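Local atomic coordinates of lovastatin nonaketide synthase, polyketide synthase component (Aspergillus terreus, PDB entry 7CPX), a protein that builds the nonaketide backbone of the lovastatin precursor dihydromonacolin L from nine malonyl-CoA units as an iterative, multidomain polyketide synthase working together with LovC. Residues A[1839-1851]-A[2110-2122]. The protein carries 2 engineered substitutions. Numbering follows the deposited sequence.
Sequences ALQTARDSSSYFL and PCTQFAAHADKTR
Tyr1849 and Phe2114 meet at the centre of this contact: Phe2114 CE1 sits over one face of the tyrosine ring, displaced toward its rim. The two rings meet obliquely, their planes inclined at 54° and their centroids 5.1 Å apart. Phe2114 gets there because its CG stands anti to the backbone N (chi1 -174°), which carries the ring across to the hairpin although CB itself points to one side. On the hairpin side Leu1840 adds CD2, 3.6 Å from Phe2114 CD1, while its other methyl, CD1, rests against Ala2115 CB at 3.8 Å. Leu1851 spreads both methyls on Cys2111, with CD1 also reaching Thr2112 CG2.

Beyond the helix end, the edge of Tyr1849 borders the Asp2119 backbone, and its OH lies 3.7 Å from Lys2120 CG. The lysine's aliphatic chain then runs along Ser1846, CD being 3.6 Å from the serine CB. The one hydrogen bond across is weak, from Ser1848 OG to Ala2118 O at 3.3 Å.

Outward, Asp2119 OD1 accepts from Thr2121 N in an Asx turn just past the helix end. Asp2067 OD2 is hydrogen-bonded to Thr1842 OG1, and Ile2129 on strand 2128-2130 backs Leu1840, Cys2111 and Phe2114. Helix 2111-2117 is thus fastened to the two-stranded antiparallel hairpin, away from the annotated sites, mainly by apolar and aromatic contact, with polar bonding between them slight.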
# COMPACT_ATOMS: atom_id res chain seq x y z
N ALA A 1839 47.00 10.29 -8.47
CA ALA A 1839 46.40 8.98 -8.34
C ALA A 1839 44.99 8.98 -8.91
O ALA A 1839 44.20 9.89 -8.66
CB ALA A 1839 46.37 8.54 -6.88
N LEU A 1840 44.68 7.94 -9.69
CA LEU A 1840 43.34 7.74 -10.22
C LEU A 1840 42.52 7.06 -9.13
O LEU A 1840 42.31 5.84 -9.14
CB LEU A 1840 43.39 6.92 -11.50
CG LEU A 1840 42.08 6.69 -12.27
CD1 LEU A 1840 41.13 7.86 -12.12
CD2 LEU A 1840 42.40 6.45 -13.73
N GLN A 1841 42.07 7.86 -8.17
CA GLN A 1841 41.47 7.35 -6.95
C GLN A 1841 39.98 7.10 -7.14
O GLN A 1841 39.28 7.88 -7.80
CB GLN A 1841 41.68 8.34 -5.81
CG GLN A 1841 41.19 7.87 -4.45
CD GLN A 1841 42.03 6.74 -3.90
OE1 GLN A 1841 41.73 5.56 -4.10
NE2 GLN A 1841 43.10 7.09 -3.19
N THR A 1842 39.50 6.01 -6.56
CA THR A 1842 38.07 5.73 -6.53
C THR A 1842 37.38 6.63 -5.50
O THR A 1842 37.96 7.01 -4.49
CB THR A 1842 37.82 4.27 -6.18
OG1 THR A 1842 36.42 3.99 -6.27
CG2 THR A 1842 38.31 3.96 -4.77
N ALA A 1843 36.12 6.95 -5.78
CA ALA A 1843 35.34 7.74 -4.84
C ALA A 1843 35.17 6.98 -3.53
O ALA A 1843 35.27 5.76 -3.47
CB ALA A 1843 33.98 8.09 -5.43
N ARG A 1844 34.91 7.74 -2.46
CA ARG A 1844 34.72 7.12 -1.15
C ARG A 1844 33.58 6.10 -1.21
O ARG A 1844 33.72 4.97 -0.74
CB ARG A 1844 34.41 8.17 -0.08
CG ARG A 1844 35.05 9.54 -0.25
CD ARG A 1844 34.51 10.49 0.80
NE ARG A 1844 34.20 9.79 2.04
CZ ARG A 1844 33.40 10.25 2.99
NH1 ARG A 1844 32.83 11.44 2.90
NH2 ARG A 1844 33.17 9.50 4.07
N ASP A 1845 32.45 6.50 -1.78
CA ASP A 1845 31.33 5.61 -1.99
C ASP A 1845 31.52 4.70 -3.20
O ASP A 1845 30.61 3.95 -3.54
CB ASP A 1845 30.04 6.42 -2.17
CG ASP A 1845 30.11 7.37 -3.34
OD1 ASP A 1845 31.17 7.44 -4.00
OD2 ASP A 1845 29.10 8.06 -3.61
N SER A 1846 32.69 4.75 -3.84
CA SER A 1846 32.98 3.95 -5.03
C SER A 1846 32.03 4.29 -6.17
O SER A 1846 31.74 3.46 -7.03
CB SER A 1846 32.92 2.46 -4.71
OG SER A 1846 33.80 2.12 -3.65
N SER A 1847 31.53 5.53 -6.18
CA SER A 1847 30.63 5.95 -7.25
C SER A 1847 31.33 5.94 -8.60
O SER A 1847 30.78 5.48 -9.60
CB SER A 1847 30.06 7.34 -6.94
OG SER A 1847 29.19 7.77 -7.97
N SER A 1848 32.56 6.45 -8.65
CA SER A 1848 33.32 6.53 -9.89
C SER A 1848 34.79 6.77 -9.54
O SER A 1848 35.18 6.67 -8.37
CB SER A 1848 32.77 7.62 -10.80
OG SER A 1848 33.50 7.69 -12.02
N TYR A 1849 35.59 7.07 -10.55
CA TYR A 1849 37.01 7.35 -10.39
C TYR A 1849 37.30 8.79 -10.76
O TYR A 1849 36.64 9.38 -11.63
CB TYR A 1849 37.85 6.42 -11.26
CG TYR A 1849 37.76 4.96 -10.88
CD1 TYR A 1849 38.62 4.42 -9.94
CD2 TYR A 1849 36.82 4.12 -11.47
CE1 TYR A 1849 38.54 3.08 -9.58
CE2 TYR A 1849 36.73 2.79 -11.12
CZ TYR A 1849 37.60 2.28 -10.18
OH TYR A 1849 37.52 0.95 -9.83
N PHE A 1850 38.30 9.37 -10.10
CA PHE A 1850 38.71 10.74 -10.38
C PHE A 1850 40.20 10.88 -10.12
O PHE A 1850 40.77 10.17 -9.28
CB PHE A 1850 37.94 11.74 -9.51
CG PHE A 1850 37.96 11.42 -8.04
CD1 PHE A 1850 39.12 11.59 -7.30
CD2 PHE A 1850 36.83 10.96 -7.41
CE1 PHE A 1850 39.15 11.30 -5.96
CE2 PHE A 1850 36.85 10.67 -6.06
CZ PHE A 1850 38.01 10.84 -5.33
N LEU A 1851 40.83 11.80 -10.84
CA LEU A 1851 42.22 12.13 -10.60
C LEU A 1851 42.34 12.98 -9.35
O LEU A 1851 41.60 13.96 -9.18
CB LEU A 1851 42.81 12.86 -11.80
CG LEU A 1851 42.79 12.10 -13.13
CD1 LEU A 1851 43.22 13.00 -14.28
CD2 LEU A 1851 43.68 10.87 -13.05
N PRO A 2110 43.07 6.85 -21.98
CA PRO A 2110 43.75 7.83 -21.12
C PRO A 2110 43.11 7.89 -19.74
O PRO A 2110 41.93 7.61 -19.56
CB PRO A 2110 43.57 9.15 -21.87
CG PRO A 2110 43.34 8.76 -23.28
CD PRO A 2110 42.58 7.48 -23.22
N CYS A 2111 43.93 8.26 -18.75
CA CYS A 2111 43.44 8.38 -17.38
C CYS A 2111 42.25 9.32 -17.31
O CYS A 2111 41.29 9.06 -16.57
CB CYS A 2111 44.56 8.87 -16.46
SG CYS A 2111 45.16 10.53 -16.84
N THR A 2112 42.29 10.42 -18.06
CA THR A 2112 41.17 11.35 -18.06
C THR A 2112 39.90 10.68 -18.56
O THR A 2112 38.82 10.82 -17.96
CB THR A 2112 41.50 12.57 -18.92
OG1 THR A 2112 41.79 12.15 -20.26
CG2 THR A 2112 42.70 13.31 -18.35
N GLN A 2113 40.00 9.93 -19.66
CA GLN A 2113 38.82 9.25 -20.20
C GLN A 2113 38.28 8.22 -19.22
O GLN A 2113 37.07 8.11 -19.04
CB GLN A 2113 39.17 8.59 -21.54
CG GLN A 2113 37.95 8.04 -22.28
CD GLN A 2113 38.30 7.44 -23.62
OE1 GLN A 2113 39.48 7.29 -23.96
NE2 GLN A 2113 37.28 7.09 -24.40
N PHE A 2114 39.17 7.46 -18.58
CA PHE A 2114 38.73 6.47 -17.60
C PHE A 2114 38.01 7.15 -16.45
O PHE A 2114 36.90 6.75 -16.07
CB PHE A 2114 39.93 5.67 -17.09
CG PHE A 2114 39.55 4.53 -16.19
CD1 PHE A 2114 39.42 4.72 -14.83
CD2 PHE A 2114 39.34 3.26 -16.71
CE1 PHE A 2114 39.08 3.67 -14.00
CE2 PHE A 2114 38.99 2.21 -15.89
CZ PHE A 2114 38.86 2.41 -14.53
N ALA A 2115 38.61 8.20 -15.89
CA ALA A 2115 37.98 8.90 -14.78
C ALA A 2115 36.63 9.48 -15.19
O ALA A 2115 35.69 9.52 -14.38
CB ALA A 2115 38.90 10.01 -14.27
N ALA A 2116 36.51 9.92 -16.44
CA ALA A 2116 35.26 10.52 -16.89
C ALA A 2116 34.18 9.48 -17.14
O ALA A 2116 33.00 9.76 -16.93
CB ALA A 2116 35.50 11.34 -18.16
N HIS A 2117 34.56 8.27 -17.58
CA HIS A 2117 33.59 7.29 -18.04
C HIS A 2117 33.67 5.94 -17.33
O HIS A 2117 32.82 5.09 -17.58
CB HIS A 2117 33.75 7.05 -19.55
CG HIS A 2117 33.81 8.32 -20.35
ND1 HIS A 2117 32.75 9.19 -20.44
CD2 HIS A 2117 34.81 8.85 -21.09
CE1 HIS A 2117 33.09 10.21 -21.20
NE2 HIS A 2117 34.33 10.03 -21.61
N ALA A 2118 34.66 5.72 -16.46
CA ALA A 2118 34.76 4.44 -15.79
C ALA A 2118 33.72 4.34 -14.67
O ALA A 2118 33.10 5.32 -14.26
CB ALA A 2118 36.16 4.24 -15.22
N ASP A 2119 33.54 3.11 -14.18
CA ASP A 2119 32.58 2.85 -13.12
C ASP A 2119 33.14 1.76 -12.22
O ASP A 2119 33.51 0.68 -12.71
CB ASP A 2119 31.22 2.42 -13.70
CG ASP A 2119 30.16 2.28 -12.63
OD1 ASP A 2119 30.45 2.55 -11.45
OD2 ASP A 2119 29.02 1.89 -12.97
N LYS A 2120 33.20 2.04 -10.92
CA LYS A 2120 33.73 1.05 -9.98
C LYS A 2120 32.88 -0.20 -9.96
O LYS A 2120 33.40 -1.32 -9.95
CB LYS A 2120 33.83 1.67 -8.58
CG LYS A 2120 34.57 0.81 -7.56
CD LYS A 2120 33.67 -0.25 -6.93
CE LYS A 2120 34.30 -0.84 -5.68
NZ LYS A 2120 33.38 -1.77 -4.98
N THR A 2121 31.55 -0.04 -9.95
CA THR A 2121 30.67 -1.20 -9.92
C THR A 2121 30.81 -2.06 -11.17
O THR A 2121 30.52 -3.26 -11.12
CB THR A 2121 29.21 -0.76 -9.75
OG1 THR A 2121 28.81 0.02 -10.88
CG2 THR A 2121 29.05 0.07 -8.48
N ARG A 2122 31.24 -1.46 -12.28
CA ARG A 2122 31.50 -2.21 -13.51
C ARG A 2122 32.99 -2.18 -13.81
O ARG A 2122 33.42 -1.52 -14.76
CB ARG A 2122 30.72 -1.62 -14.69
CG ARG A 2122 29.22 -1.83 -14.64
CD ARG A 2122 28.60 -1.39 -15.95
NE ARG A 2122 27.14 -1.46 -15.94
CZ ARG A 2122 26.34 -0.51 -15.47
NH1 ARG A 2122 26.83 0.60 -14.93
NH2 ARG A 2122 25.03 -0.67 -15.55